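VP2 (Primate bocaparvovirus 1, PDB 7L0Y) assembles as 60 copies of the viral capsid polypeptide into the T=1 icosahedral shell of human bocavirus 1, about 26 nm in diameter. Local coordinates at residues R37-T42 with V105-L110; K101-K106 with H420-I425; I377-N382 with H406-P411; T391-I396 with P489-D494; I500-T503 with Q507-P510. All blocks are in the same frame, centred on the assembly; numbering follows the deposited sequence.

In the fold
The contacts run from the jelly-roll core outward to the loops that join subunits. Contacts 1 and 2 share Val105, Lys106 and strand 95-118; their centres lie about 15 Å apart, and Ile107 packs against Ile425 between them. Along the chain, contact 1 closes before contacts 3, 4 and 5 open, and contact 5 comes last. Contact 3 falls within the long excursion between strands 215-232 and 424-429, its centre about 29 Å from that of contact 2, where three copies of the protein probably meet. Contacts 4 and 5, centres about 5 Å apart, involve the chain after strand 446-462, so the jelly-roll barrel carries loops that touch one another and neighbouring subunits.

Contact 1. Residues R37-T42 with V105-L110; sequences RQFITT and VKIYNL
Phe39 meets Ile107 and Leu110 inside the jelly-roll barrel of the parvovirus capsid protein. Strand 30-42 corresponds to B and strand 95-118 to D of the B-I-D-G sheet; strand 446-462 lies between them, so the two segments share no hydrogen bond and meet only through side chains. The chain turns a corner at Asn109: Ile107 lies before it and Leu110 just past it, and the two come at the ring from different parts of the chain. The tight part is the outer end of that ring. Phe39 CZ lies 3.6 Å from Leu110 CD1 and 3.9 Å from Ile107 CG2. CG of Phe39 sits between the backbone N and the carbonyl carbon (chi1 66°), which sends the ring across toward the other strand, roughly perpendicular to the Ile107 side chain. Phenylalanine suits this place because its length spans a gap that the backbones leave wide, while branched isoleucine and leucine offer methyls to receive it. Phe74, edge-to-face with Phe39, and Ile427 extend the same apolar interior.

The other side is looser and polar. Lys106 reaches toward Glu217 and Ser453, and Thr42 is partly exposed. Asn109 is buried but hydrogen-bonds to Gln451 and Gly18 and packs on Val209 of a neighbouring subunit. Within the apolar patch the Ile107 methyl touches more than one ring atom, with CG2 also 3.9 Å from Phe39 CE2.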
# COMPACT_ATOMS: atom_id res chain seq x y z
N ARG A 37 -7.09 -14.94 -96.55
CA ARG A 37 -7.68 -15.07 -97.86
C ARG A 37 -9.17 -14.82 -97.77
O ARG A 37 -9.79 -14.95 -96.72
CB ARG A 37 -7.47 -16.45 -98.49
CG ARG A 37 -6.05 -16.84 -98.70
CD ARG A 37 -5.36 -15.98 -99.72
NE ARG A 37 -4.00 -16.43 -99.95
CZ ARG A 37 -2.95 -16.04 -99.24
NH1 ARG A 37 -3.10 -15.19 -98.25
NH2 ARG A 37 -1.75 -16.52 -99.53
N GLN A 38 -9.73 -14.44 -98.90
CA GLN A 38 -11.17 -14.40 -99.11
C GLN A 38 -11.54 -15.70 -99.80
O GLN A 38 -11.03 -16.01 -100.87
CB GLN A 38 -11.52 -13.18 -99.96
CG GLN A 38 -12.97 -12.91 -100.26
CD GLN A 38 -13.79 -12.59 -99.03
OE1 GLN A 38 -14.75 -13.29 -98.73
NE2 GLN A 38 -13.39 -11.57 -98.30
N PHE A 39 -12.41 -16.48 -99.17
CA PHE A 39 -12.80 -17.77 -99.71
C PHE A 39 -14.26 -17.71 -100.15
O PHE A 39 -15.03 -16.88 -99.67
CB PHE A 39 -12.62 -18.92 -98.71
CG PHE A 39 -13.53 -18.84 -97.52
CD1 PHE A 39 -14.81 -19.35 -97.57
CD2 PHE A 39 -13.10 -18.27 -96.35
CE1 PHE A 39 -15.63 -19.27 -96.50
CE2 PHE A 39 -13.92 -18.21 -95.27
CZ PHE A 39 -15.18 -18.70 -95.35
N ILE A 40 -14.62 -18.58 -101.08
CA ILE A 40 -15.99 -18.74 -101.52
C ILE A 40 -16.33 -20.22 -101.47
O ILE A 40 -15.56 -21.06 -101.94
CB ILE A 40 -16.21 -18.18 -102.93
CG1 ILE A 40 -17.68 -18.28 -103.31
CG2 ILE A 40 -15.33 -18.87 -103.96
CD1 ILE A 40 -18.02 -17.58 -104.57
N THR A 41 -17.47 -20.55 -100.89
CA THR A 41 -17.95 -21.92 -100.82
C THR A 41 -19.37 -21.98 -101.36
O THR A 41 -20.17 -21.08 -101.12
CB THR A 41 -17.87 -22.47 -99.39
OG1 THR A 41 -18.21 -23.86 -99.39
CG2 THR A 41 -18.78 -21.74 -98.44
N THR A 42 -19.66 -23.04 -102.10
CA THR A 42 -20.94 -23.22 -102.77
C THR A 42 -21.50 -24.58 -102.39
O THR A 42 -20.82 -25.43 -101.81
CB THR A 42 -20.79 -23.11 -104.29
OG1 THR A 42 -19.88 -24.11 -104.76
CG2 THR A 42 -20.25 -21.75 -104.67
N VAL A 105 -6.12 -20.50 -86.76
CA VAL A 105 -6.97 -20.25 -87.92
C VAL A 105 -8.25 -19.58 -87.45
O VAL A 105 -8.91 -20.06 -86.53
CB VAL A 105 -7.29 -21.54 -88.69
CG1 VAL A 105 -8.27 -21.25 -89.79
CG2 VAL A 105 -6.04 -22.13 -89.26
N LYS A 106 -8.58 -18.46 -88.08
CA LYS A 106 -9.85 -17.78 -87.86
C LYS A 106 -10.66 -17.80 -89.14
O LYS A 106 -10.12 -17.59 -90.22
CB LYS A 106 -9.64 -16.34 -87.41
CG LYS A 106 -8.99 -16.19 -86.07
CD LYS A 106 -8.77 -14.73 -85.76
CE LYS A 106 -8.15 -14.53 -84.40
NZ LYS A 106 -7.89 -13.10 -84.13
N ILE A 107 -11.96 -18.07 -89.01
CA ILE A 107 -12.91 -17.91 -90.09
C ILE A 107 -13.90 -16.84 -89.65
O ILE A 107 -14.54 -16.98 -88.60
CB ILE A 107 -13.63 -19.23 -90.42
CG1 ILE A 107 -12.61 -20.25 -90.91
CG2 ILE A 107 -14.67 -19.01 -91.49
CD1 ILE A 107 -13.14 -21.64 -90.98
N TYR A 108 -14.02 -15.78 -90.43
CA TYR A 108 -14.75 -14.61 -89.96
C TYR A 108 -15.23 -13.80 -91.16
O TYR A 108 -14.95 -14.13 -92.31
CB TYR A 108 -13.87 -13.79 -89.02
CG TYR A 108 -12.61 -13.28 -89.66
CD1 TYR A 108 -12.53 -12.00 -90.14
CD2 TYR A 108 -11.52 -14.11 -89.82
CE1 TYR A 108 -11.40 -11.54 -90.72
CE2 TYR A 108 -10.39 -13.68 -90.42
CZ TYR A 108 -10.33 -12.39 -90.87
OH TYR A 108 -9.19 -11.93 -91.46
N ASN A 109 -15.97 -12.73 -90.86
CA ASN A 109 -16.59 -11.87 -91.86
C ASN A 109 -17.36 -12.68 -92.89
O ASN A 109 -17.21 -12.49 -94.10
CB ASN A 109 -15.56 -10.97 -92.53
CG ASN A 109 -15.07 -9.89 -91.61
OD1 ASN A 109 -15.75 -9.54 -90.66
ND2 ASN A 109 -13.90 -9.36 -91.89
N LEU A 110 -18.21 -13.57 -92.41
CA LEU A 110 -18.93 -14.47 -93.29
C LEU A 110 -20.04 -13.71 -93.99
O LEU A 110 -20.68 -12.83 -93.41
CB LEU A 110 -19.50 -15.64 -92.52
CG LEU A 110 -18.57 -16.78 -92.10
CD1 LEU A 110 -17.66 -17.10 -93.25
CD2 LEU A 110 -17.75 -16.39 -90.91

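Contact 2. Residues K101-K106 with H420-I425; sequences KAMQVK and HPPGTI
Met103 packs against Pro422, and Val105 against Ile425, where segment 101-106 passes over segment 420-425. The strand carries a classic beta bulge just before these residues, at Lys101 and Ala102 opposite Val457 of strand 446-462. Beyond the bulge, alternate side chains turn inward. Met103 is first: its CG swings opposite the main-chain N (chi1 -175°) and the rest of the chain is extended, which carries SD down to the ring of Pro422. There SD lies 3.9 Å from Pro422 CG, and the methionine crosses the proline at about a right angle. A long, unbranched thioether suits a place where it must also fit against Phe76 and Phe222.

Gln104 faces the other way, alongside Glu455. The inward and outward alternation is that of one wall of a beta sandwich: strand 95-118 is D of the jelly roll's B-I-D-G sheet, while 424-429 is H of the opposing C-H-E-F sheet. Val105 then meets that second sheet, its CG1 3.6 Å from Ile425 CD1, the two side chains lying alongside and pointing opposite ways. Compact branched residues fill the space between the sheets without polar groups to satisfy. Lys106 points away again from 420-425.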
# COMPACT_ATOMS: atom_id res chain seq x y z
N LYS A 101 5.41 -24.32 -85.10
CA LYS A 101 5.25 -24.44 -83.66
C LYS A 101 3.79 -24.33 -83.23
O LYS A 101 3.23 -25.27 -82.67
CB LYS A 101 6.09 -23.39 -82.94
CG LYS A 101 6.05 -23.49 -81.44
CD LYS A 101 6.85 -22.38 -80.81
CE LYS A 101 6.71 -22.38 -79.31
NZ LYS A 101 7.27 -23.62 -78.72
N ALA A 102 3.18 -23.18 -83.46
CA ALA A 102 1.78 -22.96 -83.13
C ALA A 102 1.05 -22.50 -84.38
O ALA A 102 1.63 -21.86 -85.25
CB ALA A 102 1.62 -21.93 -82.02
N MET A 103 -0.22 -22.86 -84.47
CA MET A 103 -1.05 -22.49 -85.60
C MET A 103 -2.38 -21.96 -85.10
O MET A 103 -2.93 -22.47 -84.12
CB MET A 103 -1.27 -23.67 -86.53
CG MET A 103 -2.02 -23.35 -87.80
SD MET A 103 -2.04 -24.76 -88.91
CE MET A 103 -3.05 -24.15 -90.24
N GLN A 104 -2.89 -20.93 -85.75
CA GLN A 104 -4.15 -20.31 -85.37
C GLN A 104 -4.91 -19.99 -86.64
O GLN A 104 -4.39 -19.28 -87.51
CB GLN A 104 -3.89 -19.05 -84.55
CG GLN A 104 -5.09 -18.44 -83.90
CD GLN A 104 -4.69 -17.30 -82.99
OE1 GLN A 104 -3.51 -17.05 -82.79
NE2 GLN A 104 -5.68 -16.61 -82.44
N VAL A 105 -6.12 -20.50 -86.76
CA VAL A 105 -6.97 -20.25 -87.92
C VAL A 105 -8.25 -19.58 -87.45
O VAL A 105 -8.91 -20.06 -86.53
CB VAL A 105 -7.29 -21.54 -88.69
CG1 VAL A 105 -8.27 -21.25 -89.79
CG2 VAL A 105 -6.04 -22.13 -89.26
N LYS A 106 -8.58 -18.46 -88.08
CA LYS A 106 -9.85 -17.78 -87.86
C LYS A 106 -10.66 -17.80 -89.14
O LYS A 106 -10.12 -17.59 -90.22
CB LYS A 106 -9.64 -16.34 -87.41
CG LYS A 106 -8.99 -16.19 -86.07
CD LYS A 106 -8.77 -14.73 -85.76
CE LYS A 106 -8.15 -14.53 -84.40
NZ LYS A 106 -7.89 -13.10 -84.13
N HIS A 420 -0.29 -36.51 -85.88
CA HIS A 420 -1.50 -35.70 -85.85
C HIS A 420 -1.21 -34.36 -86.51
O HIS A 420 -0.86 -33.38 -85.84
CB HIS A 420 -2.01 -35.51 -84.43
CG HIS A 420 -2.35 -36.80 -83.75
ND1 HIS A 420 -3.44 -37.56 -84.12
CD2 HIS A 420 -1.73 -37.48 -82.76
CE1 HIS A 420 -3.48 -38.65 -83.37
NE2 HIS A 420 -2.46 -38.62 -82.54
N PRO A 421 -1.33 -34.28 -87.83
CA PRO A 421 -1.24 -33.00 -88.51
C PRO A 421 -2.42 -32.13 -88.13
O PRO A 421 -3.38 -32.61 -87.51
CB PRO A 421 -1.27 -33.39 -89.99
CG PRO A 421 -1.99 -34.66 -90.01
CD PRO A 421 -1.62 -35.38 -88.76
N PRO A 422 -2.37 -30.84 -88.45
CA PRO A 422 -3.53 -29.97 -88.17
C PRO A 422 -4.81 -30.56 -88.72
O PRO A 422 -4.82 -31.11 -89.82
CB PRO A 422 -3.16 -28.67 -88.89
CG PRO A 422 -1.71 -28.68 -88.97
CD PRO A 422 -1.30 -30.10 -89.13
N GLY A 423 -5.89 -30.47 -87.96
CA GLY A 423 -7.14 -31.05 -88.41
C GLY A 423 -7.71 -30.28 -89.59
O GLY A 423 -7.52 -29.07 -89.72
N THR A 424 -8.41 -31.00 -90.45
CA THR A 424 -9.08 -30.37 -91.57
C THR A 424 -10.31 -29.62 -91.09
O THR A 424 -11.11 -30.15 -90.31
CB THR A 424 -9.49 -31.40 -92.61
OG1 THR A 424 -8.31 -32.00 -93.16
CG2 THR A 424 -10.28 -30.76 -93.71
N ILE A 425 -10.47 -28.39 -91.54
CA ILE A 425 -11.67 -27.62 -91.28
C ILE A 425 -12.65 -27.89 -92.41
O ILE A 425 -12.36 -27.58 -93.57
CB ILE A 425 -11.37 -26.13 -91.14
CG1 ILE A 425 -10.42 -25.89 -89.98
CG2 ILE A 425 -12.65 -25.36 -90.93
CD1 ILE A 425 -9.81 -24.54 -89.99

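Contact 3. Residues I377-N382 with H406-P411; sequences IWMFPN and HTIMDP
Met379 reaches across to Ile408 and Thr407 inside the long loop region between strands G (215-232) and H (424-429) of the jelly roll. Its terminal methyl does most of the touching: CE lies 3.6 Å from Ile408 CD1 and 3.7 Å from Ile408 CG1, the two side chains meeting at a slant. Further back, Met379 SD passes Thr407 CB at 4.1 Å. Met379 CA and Thr407 CA are 9.2 Å apart, a gap the side chain crosses with a trans chi1 (-173°) and an extended remainder; a long flexible chain suits loops held this far apart.

The next shell belongs largely to other subunits. Thr407 OG1, polar where its CB is not, hydrogen-bonds to Phe380 O of a neighbouring subunit, and Met379 packs against Met379 of that same copy. Trp378 meets Trp378 of two neighbouring subunits edge-to-face, an arrangement consistent with a threefold axis. Asp410, just beyond Met409, makes a salt bridge with Arg387 and a hydrogen bond to Trp385 NE1. Just before Thr407, the His406 ring is turned so that ND1 donates to Thr407 O at 3.1 Å, with the acceptor almost in the imidazole plane and an N-H...O angle of 167°.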
# COMPACT_ATOMS: atom_id res chain seq x y z
N ILE A 377 18.53 -50.73 -103.86
CA ILE A 377 19.18 -50.70 -102.57
C ILE A 377 18.09 -50.54 -101.53
O ILE A 377 17.34 -49.56 -101.53
CB ILE A 377 20.25 -49.60 -102.48
CG1 ILE A 377 20.76 -49.52 -101.05
CG2 ILE A 377 19.73 -48.29 -102.97
CD1 ILE A 377 22.02 -48.76 -100.92
N TRP A 378 18.00 -51.52 -100.65
CA TRP A 378 16.98 -51.53 -99.63
C TRP A 378 17.51 -50.86 -98.38
O TRP A 378 18.66 -50.42 -98.31
CB TRP A 378 16.55 -52.96 -99.37
CG TRP A 378 15.90 -53.55 -100.54
CD1 TRP A 378 16.51 -54.20 -101.57
CD2 TRP A 378 14.51 -53.56 -100.83
NE1 TRP A 378 15.58 -54.61 -102.48
CE2 TRP A 378 14.34 -54.23 -102.05
CE3 TRP A 378 13.38 -53.07 -100.17
CZ2 TRP A 378 13.10 -54.43 -102.63
CZ3 TRP A 378 12.15 -53.26 -100.75
CH2 TRP A 378 12.02 -53.94 -101.96
N MET A 379 16.66 -50.76 -97.38
CA MET A 379 17.11 -50.27 -96.08
C MET A 379 18.18 -51.22 -95.56
O MET A 379 18.07 -52.44 -95.70
CB MET A 379 15.90 -50.17 -95.16
CG MET A 379 16.08 -49.55 -93.83
SD MET A 379 14.43 -49.25 -93.16
CE MET A 379 14.79 -48.74 -91.50
N PHE A 380 19.26 -50.66 -95.05
CA PHE A 380 20.45 -51.40 -94.69
C PHE A 380 21.08 -50.66 -93.52
O PHE A 380 20.91 -49.44 -93.40
CB PHE A 380 21.42 -51.48 -95.88
CG PHE A 380 22.58 -52.39 -95.68
CD1 PHE A 380 22.43 -53.76 -95.81
CD2 PHE A 380 23.83 -51.89 -95.40
CE1 PHE A 380 23.49 -54.60 -95.64
CE2 PHE A 380 24.90 -52.73 -95.23
CZ PHE A 380 24.73 -54.09 -95.35
N PRO A 381 21.79 -51.35 -92.64
CA PRO A 381 22.46 -50.65 -91.55
C PRO A 381 23.50 -49.66 -92.06
O PRO A 381 24.10 -49.84 -93.12
CB PRO A 381 23.12 -51.78 -90.75
CG PRO A 381 23.18 -52.91 -91.69
CD PRO A 381 21.96 -52.80 -92.52
N ASN A 382 23.67 -48.59 -91.29
CA ASN A 382 24.68 -47.57 -91.54
C ASN A 382 24.40 -46.76 -92.80
O ASN A 382 25.32 -46.26 -93.43
CB ASN A 382 26.07 -48.20 -91.63
CG ASN A 382 26.50 -48.84 -90.35
OD1 ASN A 382 26.14 -48.39 -89.27
ND2 ASN A 382 27.23 -49.93 -90.46
N HIS A 406 5.89 -49.75 -88.56
CA HIS A 406 6.34 -48.86 -89.62
C HIS A 406 7.85 -48.74 -89.54
O HIS A 406 8.43 -48.76 -88.45
CB HIS A 406 5.67 -47.49 -89.50
CG HIS A 406 5.98 -46.78 -88.23
ND1 HIS A 406 7.13 -46.05 -88.04
CD2 HIS A 406 5.29 -46.70 -87.06
CE1 HIS A 406 7.14 -45.54 -86.82
NE2 HIS A 406 6.03 -45.93 -86.21
N THR A 407 8.47 -48.60 -90.69
CA THR A 407 9.89 -48.35 -90.77
C THR A 407 10.14 -46.84 -90.64
O THR A 407 9.25 -46.09 -90.24
CB THR A 407 10.45 -48.93 -92.07
OG1 THR A 407 9.74 -48.38 -93.18
CG2 THR A 407 10.29 -50.42 -92.07
N ILE A 408 11.36 -46.41 -90.93
CA ILE A 408 11.67 -44.98 -90.92
C ILE A 408 10.72 -44.27 -91.87
O ILE A 408 10.49 -44.71 -93.00
CB ILE A 408 13.13 -44.75 -91.32
CG1 ILE A 408 14.06 -45.36 -90.27
CG2 ILE A 408 13.43 -43.27 -91.44
CD1 ILE A 408 15.50 -45.35 -90.67
N MET A 409 10.17 -43.15 -91.41
CA MET A 409 9.21 -42.38 -92.19
C MET A 409 9.96 -41.20 -92.78
O MET A 409 10.34 -40.26 -92.09
CB MET A 409 8.04 -41.96 -91.33
CG MET A 409 7.16 -43.13 -90.94
SD MET A 409 5.86 -42.72 -89.79
CE MET A 409 6.84 -42.57 -88.30
N ASP A 410 10.19 -41.27 -94.09
CA ASP A 410 10.85 -40.22 -94.85
C ASP A 410 10.21 -40.17 -96.22
O ASP A 410 10.79 -40.64 -97.21
CB ASP A 410 12.36 -40.49 -94.94
CG ASP A 410 13.10 -39.43 -95.73
OD1 ASP A 410 13.14 -38.27 -95.28
OD2 ASP A 410 13.65 -39.77 -96.79
N PRO A 411 9.00 -39.62 -96.32
CA PRO A 411 8.32 -39.55 -97.62
C PRO A 411 9.21 -38.93 -98.69
O PRO A 411 9.85 -37.90 -98.47
CB PRO A 411 7.10 -38.68 -97.32
CG PRO A 411 6.81 -38.96 -95.91
CD PRO A 411 8.13 -39.16 -95.23

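Contact 4. Residues T391-I396 with P489-D494; sequences TRENPI and PTYHVD
Tyr491 comes up to Arg392 and Glu393 and meets each in a different attitude. Against the arginine, ring and guanidinium planes stand 83° apart, and the two side chains run antiparallel past one another, with NH1 of Arg392 4.1 Å from CE1 of Tyr491. Against the glutamate the ring is nearly coplanar, 23° from the carboxylate plane, and the two side chains approach from facing sides of the gap. OE2 of Glu393 remains 3.8 Å from Tyr491 OH, a separation that makes no hydrogen bond; the phenol instead bonds to the backbone O of Gln507.

Both sides are presented by type I beta turns, Thr391 to Asn394 and Pro489 to His492. The first belongs to the G-H loop region of the jelly roll and the second to the chain that follows strand 446-462. Arg392 leaves its turn as an extended chain, long enough to bring its charged end beside the ring. Glu393 instead bends at chi2 (79°), which brings its carboxylate round toward the ring. The arginine end is well gripped: NH2 forms a salt bridge with Asp156, and NE donates to Phe83 O. Inside the turn, Arg392 NH1 and Glu393 OE2 form a long salt bridge of 3.8 Å. Such charges probably temper each other in a buried setting, where tyrosine supplies both a flat apolar ring and a hydroxyl. Trp468 and Pro470 of a neighbouring subunit, within a likely nuclear localization signal, pack on Arg392 and Tyr491 respectively.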
# COMPACT_ATOMS: atom_id res chain seq x y z
N THR A 391 10.98 -27.25 -101.70
CA THR A 391 10.81 -25.90 -102.18
C THR A 391 9.60 -25.26 -101.51
O THR A 391 8.91 -25.87 -100.70
CB THR A 391 10.65 -25.87 -103.70
OG1 THR A 391 9.50 -26.63 -104.07
CG2 THR A 391 11.86 -26.45 -104.37
N ARG A 392 9.35 -24.02 -101.88
CA ARG A 392 8.19 -23.30 -101.38
C ARG A 392 6.90 -23.91 -101.92
O ARG A 392 5.82 -23.70 -101.36
CB ARG A 392 8.35 -21.84 -101.75
CG ARG A 392 7.26 -20.93 -101.34
CD ARG A 392 7.60 -19.52 -101.74
NE ARG A 392 6.44 -18.66 -101.59
CZ ARG A 392 5.57 -18.43 -102.56
NH1 ARG A 392 5.75 -18.98 -103.75
NH2 ARG A 392 4.54 -17.64 -102.35
N GLU A 393 6.99 -24.68 -103.00
CA GLU A 393 5.81 -25.28 -103.61
C GLU A 393 5.56 -26.70 -103.15
O GLU A 393 4.66 -27.36 -103.69
CB GLU A 393 5.95 -25.21 -105.13
CG GLU A 393 5.83 -23.80 -105.65
CD GLU A 393 7.10 -23.01 -105.48
OE1 GLU A 393 8.09 -23.59 -104.97
OE2 GLU A 393 7.12 -21.80 -105.81
N ASN A 394 6.32 -27.20 -102.19
CA ASN A 394 6.10 -28.54 -101.69
C ASN A 394 5.02 -28.56 -100.62
O ASN A 394 4.78 -27.56 -99.94
CB ASN A 394 7.40 -29.10 -101.12
CG ASN A 394 8.42 -29.37 -102.19
OD1 ASN A 394 9.49 -28.80 -102.19
ND2 ASN A 394 8.12 -30.29 -103.07
N PRO A 395 4.33 -29.69 -100.47
CA PRO A 395 3.49 -29.89 -99.29
C PRO A 395 4.32 -29.94 -98.02
O PRO A 395 5.46 -30.39 -98.02
CB PRO A 395 2.83 -31.25 -99.56
CG PRO A 395 2.87 -31.38 -101.03
CD PRO A 395 4.12 -30.73 -101.48
N ILE A 396 3.72 -29.49 -96.93
CA ILE A 396 4.43 -29.46 -95.66
C ILE A 396 4.40 -30.83 -95.00
O ILE A 396 5.44 -31.46 -94.78
CB ILE A 396 3.84 -28.38 -94.74
CG1 ILE A 396 3.96 -27.02 -95.40
CG2 ILE A 396 4.58 -28.37 -93.42
CD1 ILE A 396 3.24 -25.94 -94.67
N PRO A 489 9.44 -10.34 -114.57
CA PRO A 489 10.21 -11.35 -113.82
C PRO A 489 9.31 -12.34 -113.10
O PRO A 489 8.08 -12.25 -113.12
CB PRO A 489 11.02 -10.50 -112.84
CG PRO A 489 10.22 -9.27 -112.67
CD PRO A 489 9.58 -9.00 -113.99
N THR A 490 9.96 -13.27 -112.40
CA THR A 490 9.30 -14.50 -112.00
C THR A 490 8.11 -14.27 -111.08
O THR A 490 7.01 -14.70 -111.38
CB THR A 490 10.29 -15.46 -111.34
OG1 THR A 490 11.25 -15.89 -112.30
CG2 THR A 490 9.57 -16.66 -110.79
N TYR A 491 8.31 -13.64 -109.94
CA TYR A 491 7.23 -13.54 -108.97
C TYR A 491 6.44 -12.25 -109.11
O TYR A 491 5.73 -11.86 -108.18
CB TYR A 491 7.76 -13.74 -107.56
CG TYR A 491 8.24 -15.15 -107.36
CD1 TYR A 491 7.35 -16.17 -107.13
CD2 TYR A 491 9.59 -15.46 -107.41
CE1 TYR A 491 7.77 -17.45 -106.95
CE2 TYR A 491 10.02 -16.74 -107.23
CZ TYR A 491 9.11 -17.73 -107.00
OH TYR A 491 9.54 -19.02 -106.82
N HIS A 492 6.64 -11.53 -110.19
CA HIS A 492 5.92 -10.30 -110.47
C HIS A 492 4.62 -10.65 -111.19
O HIS A 492 4.31 -11.81 -111.44
CB HIS A 492 6.83 -9.39 -111.29
CG HIS A 492 6.48 -7.94 -111.20
ND1 HIS A 492 6.62 -7.21 -110.04
CD2 HIS A 492 6.02 -7.07 -112.13
CE1 HIS A 492 6.25 -5.97 -110.26
NE2 HIS A 492 5.88 -5.85 -111.52
N VAL A 493 3.85 -9.64 -111.54
CA VAL A 493 2.60 -9.87 -112.25
C VAL A 493 2.67 -9.35 -113.68
O VAL A 493 3.33 -8.36 -113.99
CB VAL A 493 1.40 -9.25 -111.51
CG1 VAL A 493 1.14 -10.00 -110.23
CG2 VAL A 493 1.67 -7.79 -111.20
N ASP A 494 1.95 -10.04 -114.55
CA ASP A 494 1.81 -9.75 -115.97
C ASP A 494 1.06 -8.44 -116.17
O ASP A 494 0.32 -7.99 -115.29
CB ASP A 494 1.03 -10.89 -116.61
CG ASP A 494 1.08 -10.90 -118.10
OD1 ASP A 494 1.93 -10.23 -118.70
OD2 ASP A 494 0.23 -11.58 -118.71

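Contact 5. Residues I500-T503 with Q507-P510; sequences IQPT and QCMP
A side-chain-to-backbone bond closes a short loop in the chain after strand 446-462, where Gln507 turns back on Thr503. The amide oxygen OE1 of Gln507 accepts from the backbone N of Thr503 at 2.6 Å, with an N-H...O angle of 141° and the donor lying nearly in line with the C=O bond. The same OE1 also takes the backbone N of Ser504, so one oxygen grips two successive peptide NH groups. Glutamine suits this place because its extended chain (chi2 174°) carries an acceptor across the gap while its NE2 donates to Gly478 O and Ser480 OG, which fixes the amide's rotation.

Beside this hydrogen bond lies an apolar contact. Pro502 CB touches Gln507 CB at 3.6 Å, and Pro502 CG meets Cys508 SG at 3.7 Å; the ring, which fixes Pro502's own phi, offers a flat apolar side, and the small thiol fits against it. Thr503, beyond the ring, is exposed. Around the loop, Met509 O accepts from NE1 of Trp88 on helix 85-94, and Pro510 O from His474, before the chain goes on to strand 516-517, which pairs with strand 215-232.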
# COMPACT_ATOMS: atom_id res chain seq x y z
N ILE A 500 3.38 -14.51 -112.74
CA ILE A 500 4.39 -15.29 -113.44
C ILE A 500 4.85 -16.39 -112.48
O ILE A 500 5.04 -16.14 -111.29
CB ILE A 500 5.56 -14.40 -113.89
CG1 ILE A 500 5.03 -13.18 -114.65
CG2 ILE A 500 6.54 -15.18 -114.73
CD1 ILE A 500 4.17 -13.52 -115.82
N GLN A 501 4.92 -17.61 -112.98
CA GLN A 501 5.37 -18.70 -112.14
C GLN A 501 6.87 -18.93 -112.30
O GLN A 501 7.45 -18.56 -113.32
CB GLN A 501 4.60 -19.96 -112.47
CG GLN A 501 3.12 -19.85 -112.20
CD GLN A 501 2.81 -19.52 -110.76
OE1 GLN A 501 3.45 -20.03 -109.85
NE2 GLN A 501 1.83 -18.67 -110.56
N PRO A 502 7.51 -19.53 -111.31
CA PRO A 502 8.88 -20.03 -111.51
C PRO A 502 8.89 -21.12 -112.57
O PRO A 502 8.05 -22.01 -112.57
CB PRO A 502 9.27 -20.57 -110.13
CG PRO A 502 7.99 -20.83 -109.45
CD PRO A 502 7.06 -19.76 -109.93
N THR A 503 9.82 -21.00 -113.52
CA THR A 503 9.90 -22.00 -114.58
C THR A 503 10.93 -23.07 -114.27
O THR A 503 11.00 -24.09 -114.96
CB THR A 503 10.22 -21.32 -115.91
OG1 THR A 503 11.44 -20.58 -115.80
CG2 THR A 503 9.11 -20.40 -116.30
N GLN A 507 14.35 -21.58 -109.07
CA GLN A 507 13.54 -20.40 -108.81
C GLN A 507 12.54 -20.65 -107.70
O GLN A 507 12.05 -19.71 -107.07
CB GLN A 507 12.83 -19.97 -110.08
CG GLN A 507 13.77 -19.51 -111.15
CD GLN A 507 13.07 -19.22 -112.45
OE1 GLN A 507 11.97 -19.70 -112.69
NE2 GLN A 507 13.72 -18.45 -113.30
N CYS A 508 12.23 -21.92 -107.44
CA CYS A 508 11.41 -22.28 -106.29
C CYS A 508 12.19 -22.24 -104.99
O CYS A 508 11.58 -22.39 -103.93
CB CYS A 508 10.81 -23.65 -106.51
SG CYS A 508 9.64 -23.74 -107.86
N MET A 509 13.50 -22.04 -105.05
CA MET A 509 14.37 -21.87 -103.89
C MET A 509 14.30 -23.06 -102.96
O MET A 509 13.75 -22.97 -101.86
CB MET A 509 14.00 -20.59 -103.16
CG MET A 509 14.25 -19.34 -103.96
SD MET A 509 13.68 -17.87 -103.12
CE MET A 509 11.91 -18.00 -103.39
N PRO A 510 14.84 -24.21 -103.36
CA PRO A 510 14.83 -25.37 -102.48
C PRO A 510 15.75 -25.17 -101.28
O PRO A 510 16.57 -24.26 -101.24
CB PRO A 510 15.34 -26.50 -103.38
CG PRO A 510 16.17 -25.81 -104.37
CD PRO A 510 15.52 -24.50 -104.63